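Local coordinates for protein Poly(Beta-D-mannuronate) lyase (Pseudopedobacter saltans, PDB 7O79) that probably cleaves alginate as a poly(beta-D-mannuronate) lyase of polysaccharide lyase family 6, built as a right-handed parallel beta-helix, at residues 118-123 with 132-137; 138-143 with 170-175. All blocks are in the same frame, centred on the assembly; numbering follows the deposited sequence.

Interaction 1 of 2, residues 118-123 with 132-137; sequences YWVLFR and CSFKGK
Lys137 sends CG anti to its backbone N (chi1 -174°) and CD anti to CA (chi2 -172°), and the chain, extended as far as CE, runs over one face of the Trp119 indole. The contact lies inside the parallel beta-helix of the PL6 lyases: strand 128-135 lies on one face of the coil, and strand 118-122, which turns a corner at Trp119 and Val120, pairs within another parallel sheet. Lys137 CB sits over the six-membered ring, 3.5 Å from its centroid, as a CH-pi contact, and CE reaches the five-membered ring at Trp119 CD1, 3.3 Å away. A lysine suits this place because its methylenes cover the indole while NZ goes on to Gln141 O, Tyr117 O and Asn139 OD1; NZ itself is at most weakly attracted to the ring. Phe134 comes to the indole at the rim, its CD1 4.1 Å from Trp119 CE3, and a branched neighbour fills the corner beside it: Val120 CG2 approaches Phe134 CE1 to 3.7 Å, the two side chains crossing at about a right angle. Gly136, with positive phi (91°), lets the chain turn around the far end of the indole, where Trp119 CH2 lies 3.3 Å from Lys135 O near the ring plane.

Interaction 2 of 2, residues 138-143 with 170-175; sequences NNMQPL and NGREIF
Arg172 NE donates to Asn139 O across 3.2 Å, with the acceptor close to the guanidinium plane but NE lying well above the plane of the carbonyl. Water 1 bridges the same pair, donating to Asn139 O and accepting from Arg172 NH2, while Asn138 O lies over one guanidinium face, offset toward the rim. The bend at chi3 (61°) turns NE out of the extended course and toward Asn139 O, and the aliphatic part is crossed at about a right angle by Met140, whose SD packs 3.8 Å from Arg172 CG. An alanine in place of Arg172 removes NE and the chain beyond CB, which would probably leave Asn139 O relying on water and open a gap beside Met140 SD. Further along, Leu143 N bonds Glu173 O at 3.0 Å and 160°, and Gln141 N makes a weak, strongly bent bond to Gly171 O. The two segments are equivalent loops of neighbouring coils of the parallel beta-helix, each leading into a strand of the same face, which explains this ladder-like pairing of backbones. Pro142, with no N-H to give, instead brings CA to 3.2 Å from Glu173 O and lays CG beside Glu173 OE2. Water 2 donates to both Gln141 O and Glu173 O. Gly171 has positive phi (104°), and a CB there would run against the carbonyl O of Asn170 and lie tight on Met140 CE. Outside the pair, Glu206 OE2 accepts from the N atoms of Gly171 and Arg172, and Pro165 O takes Arg172 NH1.

Interactions 1 and 2 follow one another along the chain, their centres about 10 Å apart, and Lys137 passes directly into Asn138. The corner of 118-123 is joined to the loop 138-143 by Leu143 O, which lies 2.9 Å from Val120 N and 3.0 Å from Trp119 N, both probable hydrogen bonds. Segments 118-123, 138-143 and 170-175 come from three successive coils, the first two joined by Leu143 O and the last two by interaction 2. Lys137 links the contacts a second way, since its amine end lands in loop 138-143. Its own carbonyl O packs 3.0 Å from Arg172 NH2. Beside it, Tyr118 CE1 packs 3.3 Å from Gln141 NE2. Gln141 O therefore receives both this lysine and water 2.

Interaction 1 of 2, residues 118-123 with 132-137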
# COMPACT_ATOMS: atom_id res chain seq x y z
N TYR A 118 2.09 -13.19 -6.17
CA TYR A 118 1.47 -12.43 -5.09
C TYR A 118 1.02 -13.37 -3.98
O TYR A 118 0.88 -14.58 -4.17
CB TYR A 118 0.23 -11.67 -5.56
CG TYR A 118 0.38 -10.68 -6.67
CD1 TYR A 118 0.24 -11.06 -7.99
CD2 TYR A 118 0.61 -9.33 -6.39
CE1 TYR A 118 0.35 -10.14 -9.02
CE2 TYR A 118 0.72 -8.40 -7.42
CZ TYR A 118 0.59 -8.81 -8.72
OH TYR A 118 0.70 -7.88 -9.75
N TRP A 119 0.73 -12.80 -2.82
CA TRP A 119 -0.00 -13.59 -1.84
C TRP A 119 -1.50 -13.31 -1.92
O TRP A 119 -2.31 -14.25 -1.83
CB TRP A 119 0.55 -13.33 -0.43
CG TRP A 119 1.73 -14.25 -0.15
CD1 TRP A 119 2.41 -15.00 -1.07
CD2 TRP A 119 2.34 -14.50 1.11
NE1 TRP A 119 3.41 -15.70 -0.45
CE2 TRP A 119 3.39 -15.42 0.89
CE3 TRP A 119 2.11 -14.04 2.41
CZ2 TRP A 119 4.21 -15.89 1.92
CZ3 TRP A 119 2.93 -14.51 3.43
CH2 TRP A 119 3.96 -15.43 3.18
N VAL A 120 -1.89 -12.07 -2.19
CA VAL A 120 -3.30 -11.72 -2.39
C VAL A 120 -3.37 -10.78 -3.58
O VAL A 120 -2.69 -9.74 -3.59
CB VAL A 120 -3.92 -11.06 -1.13
CG1 VAL A 120 -5.38 -10.72 -1.39
CG2 VAL A 120 -3.79 -11.96 0.10
N LEU A 121 -4.20 -11.11 -4.56
CA LEU A 121 -4.35 -10.28 -5.74
C LEU A 121 -5.82 -9.94 -5.95
O LEU A 121 -6.67 -10.84 -6.01
CB LEU A 121 -3.79 -10.97 -7.00
CG LEU A 121 -3.99 -10.14 -8.27
CD1 LEU A 121 -3.25 -8.83 -8.23
CD2 LEU A 121 -3.61 -10.94 -9.53
N PHE A 122 -6.12 -8.65 -6.05
CA PHE A 122 -7.48 -8.20 -6.33
C PHE A 122 -7.67 -7.95 -7.82
O PHE A 122 -6.89 -7.22 -8.44
CB PHE A 122 -7.80 -6.93 -5.54
CG PHE A 122 -7.96 -7.17 -4.08
CD1 PHE A 122 -9.20 -7.49 -3.57
CD2 PHE A 122 -6.87 -7.09 -3.22
CE1 PHE A 122 -9.37 -7.72 -2.22
CE2 PHE A 122 -7.05 -7.33 -1.85
CZ PHE A 122 -8.29 -7.65 -1.36
N ARG A 123 -8.73 -8.52 -8.37
CA ARG A 123 -9.01 -8.42 -9.79
C ARG A 123 -10.53 -8.43 -10.01
O ARG A 123 -11.08 -9.20 -10.79
CB ARG A 123 -8.31 -9.57 -10.51
CG ARG A 123 -8.25 -9.45 -11.98
CD ARG A 123 -7.47 -10.64 -12.52
NE ARG A 123 -7.87 -10.96 -13.88
CZ ARG A 123 -9.11 -11.31 -14.24
NH1 ARG A 123 -10.09 -11.40 -13.34
NH2 ARG A 123 -9.36 -11.58 -15.52
N CYS A 132 -6.88 -10.94 8.64
CA CYS A 132 -5.97 -11.93 8.09
C CYS A 132 -4.54 -11.58 8.48
O CYS A 132 -4.22 -10.43 8.76
CB CYS A 132 -6.13 -12.03 6.58
SG CYS A 132 -7.75 -12.69 6.05
N SER A 133 -3.68 -12.61 8.51
CA SER A 133 -2.29 -12.46 8.93
C SER A 133 -1.36 -13.01 7.86
O SER A 133 -1.64 -14.05 7.25
CB SER A 133 -2.00 -13.19 10.26
OG SER A 133 -2.69 -12.60 11.33
N PHE A 134 -0.24 -12.32 7.67
CA PHE A 134 0.71 -12.64 6.61
C PHE A 134 2.12 -12.53 7.16
O PHE A 134 2.52 -11.46 7.64
CB PHE A 134 0.50 -11.71 5.41
CG PHE A 134 -0.93 -11.66 4.93
CD1 PHE A 134 -1.39 -12.60 4.03
CD2 PHE A 134 -1.82 -10.74 5.45
CE1 PHE A 134 -2.69 -12.59 3.59
CE2 PHE A 134 -3.14 -10.72 5.03
CZ PHE A 134 -3.58 -11.65 4.09
N LYS A 135 2.88 -13.62 7.09
CA LYS A 135 4.19 -13.66 7.71
C LYS A 135 5.21 -14.35 6.81
O LYS A 135 4.98 -15.48 6.37
CB LYS A 135 4.13 -14.39 9.06
CG LYS A 135 5.49 -14.43 9.74
CD LYS A 135 5.46 -15.14 11.08
CE LYS A 135 6.82 -15.06 11.76
NZ LYS A 135 7.84 -15.83 10.99
N GLY A 136 6.32 -13.67 6.54
CA GLY A 136 7.49 -14.33 6.00
C GLY A 136 7.63 -14.39 4.49
O GLY A 136 8.54 -15.07 4.00
N LYS A 137 6.79 -13.69 3.72
CA LYS A 137 6.94 -13.75 2.27
C LYS A 137 8.33 -13.27 1.86
O LYS A 137 8.81 -12.23 2.31
CB LYS A 137 5.87 -12.90 1.58
CG LYS A 137 5.89 -13.06 0.07
CD LYS A 137 4.97 -12.06 -0.63
CE LYS A 137 4.52 -12.60 -1.96
NZ LYS A 137 5.52 -12.25 -3.04

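Interaction 2 of 2, residues 138-143 with 170-175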
# COMPACT_ATOMS: atom_id res chain seq x y z
N ASN A 138 9.00 -14.06 1.00
CA ASN A 138 10.39 -13.77 0.71
C ASN A 138 10.73 -13.78 -0.78
O ASN A 138 11.91 -13.67 -1.13
CB ASN A 138 11.30 -14.75 1.48
CG ASN A 138 11.29 -16.16 0.92
OD1 ASN A 138 10.58 -16.47 -0.04
ND2 ASN A 138 12.13 -17.02 1.49
N ASN A 139 9.73 -13.86 -1.66
CA ASN A 139 9.95 -13.91 -3.10
C ASN A 139 9.44 -12.64 -3.77
O ASN A 139 8.78 -11.79 -3.16
CB ASN A 139 9.27 -15.14 -3.72
CG ASN A 139 7.75 -15.14 -3.50
OD1 ASN A 139 7.25 -14.56 -2.54
ND2 ASN A 139 7.02 -15.78 -4.41
N MET A 140 9.73 -12.55 -5.07
CA MET A 140 9.30 -11.44 -5.90
C MET A 140 7.77 -11.35 -5.93
O MET A 140 7.07 -12.31 -5.62
CB MET A 140 9.85 -11.61 -7.32
CG MET A 140 11.35 -11.29 -7.52
SD MET A 140 12.07 -9.97 -6.48
CE MET A 140 11.34 -8.52 -7.21
N GLN A 141 7.26 -10.15 -6.30
CA GLN A 141 5.85 -9.75 -6.42
C GLN A 141 5.34 -9.15 -5.11
O GLN A 141 5.71 -9.61 -4.02
CB GLN A 141 4.96 -10.91 -6.88
CG GLN A 141 5.27 -11.30 -8.30
CD GLN A 141 4.87 -10.20 -9.26
OE1 GLN A 141 5.71 -9.48 -9.78
NE2 GLN A 141 3.60 -10.19 -9.64
N PRO A 142 4.51 -8.13 -5.19
CA PRO A 142 3.92 -7.56 -3.98
C PRO A 142 3.18 -8.62 -3.17
O PRO A 142 2.70 -9.62 -3.70
CB PRO A 142 2.95 -6.49 -4.51
CG PRO A 142 3.42 -6.18 -5.89
CD PRO A 142 4.11 -7.42 -6.42
N LEU A 143 3.13 -8.40 -1.85
CA LEU A 143 2.32 -9.28 -1.01
C LEU A 143 0.84 -9.14 -1.37
O LEU A 143 0.14 -10.14 -1.60
CB LEU A 143 2.58 -8.94 0.46
CG LEU A 143 2.21 -10.01 1.49
CD1 LEU A 143 3.10 -9.92 2.72
CD2 LEU A 143 0.74 -9.91 1.88
N ASN A 170 13.11 -4.16 -6.04
CA ASN A 170 11.87 -3.51 -6.48
C ASN A 170 10.86 -4.54 -6.98
O ASN A 170 11.18 -5.40 -7.81
CB ASN A 170 12.18 -2.50 -7.58
CG ASN A 170 11.10 -1.46 -7.71
OD1 ASN A 170 10.58 -0.96 -6.72
ND2 ASN A 170 10.74 -1.13 -8.94
N GLY A 171 9.63 -4.43 -6.50
CA GLY A 171 8.64 -5.44 -6.75
C GLY A 171 8.36 -6.34 -5.57
O GLY A 171 7.68 -7.34 -5.74
N ARG A 172 8.87 -6.00 -4.39
CA ARG A 172 8.52 -6.69 -3.15
C ARG A 172 7.83 -5.73 -2.17
O ARG A 172 8.14 -5.70 -0.98
CB ARG A 172 9.75 -7.35 -2.53
CG ARG A 172 10.34 -8.45 -3.42
CD ARG A 172 11.40 -9.25 -2.66
NE ARG A 172 10.78 -9.89 -1.50
CZ ARG A 172 11.22 -9.77 -0.26
NH1 ARG A 172 12.30 -9.03 -0.01
NH2 ARG A 172 10.56 -10.36 0.74
N GLU A 173 6.93 -4.89 -2.69
CA GLU A 173 6.09 -4.05 -1.86
C GLU A 173 5.18 -4.91 -1.00
O GLU A 173 4.94 -6.09 -1.28
CB GLU A 173 5.24 -3.11 -2.73
CG GLU A 173 6.03 -2.23 -3.69
CD GLU A 173 6.29 -2.87 -5.04
OE1 GLU A 173 6.58 -2.12 -6.00
OE2 GLU A 173 6.21 -4.12 -5.15
N ILE A 174 4.64 -4.31 0.06
CA ILE A 174 3.57 -5.01 0.77
C ILE A 174 2.24 -4.83 0.04
O ILE A 174 1.46 -5.78 -0.11
CB ILE A 174 3.49 -4.56 2.24
CG1 ILE A 174 4.86 -4.70 2.92
CG2 ILE A 174 2.46 -5.42 2.98
CD1 ILE A 174 5.59 -6.04 2.65
N PHE A 175 1.98 -3.61 -0.46
CA PHE A 175 0.81 -3.27 -1.26
C PHE A 175 1.27 -2.55 -2.52
O PHE A 175 2.05 -1.60 -2.43
CB PHE A 175 -0.15 -2.34 -0.49
CG PHE A 175 -0.97 -3.01 0.60
CD1 PHE A 175 -0.45 -3.19 1.88
CD2 PHE A 175 -2.28 -3.39 0.35
CE1 PHE A 175 -1.22 -3.78 2.89
CE2 PHE A 175 -3.08 -3.97 1.37
CZ PHE A 175 -2.54 -4.15 2.63
O HOH W 1 8.02 -10.65 -0.73
O HOH W 2 6.53 -8.61 -1.53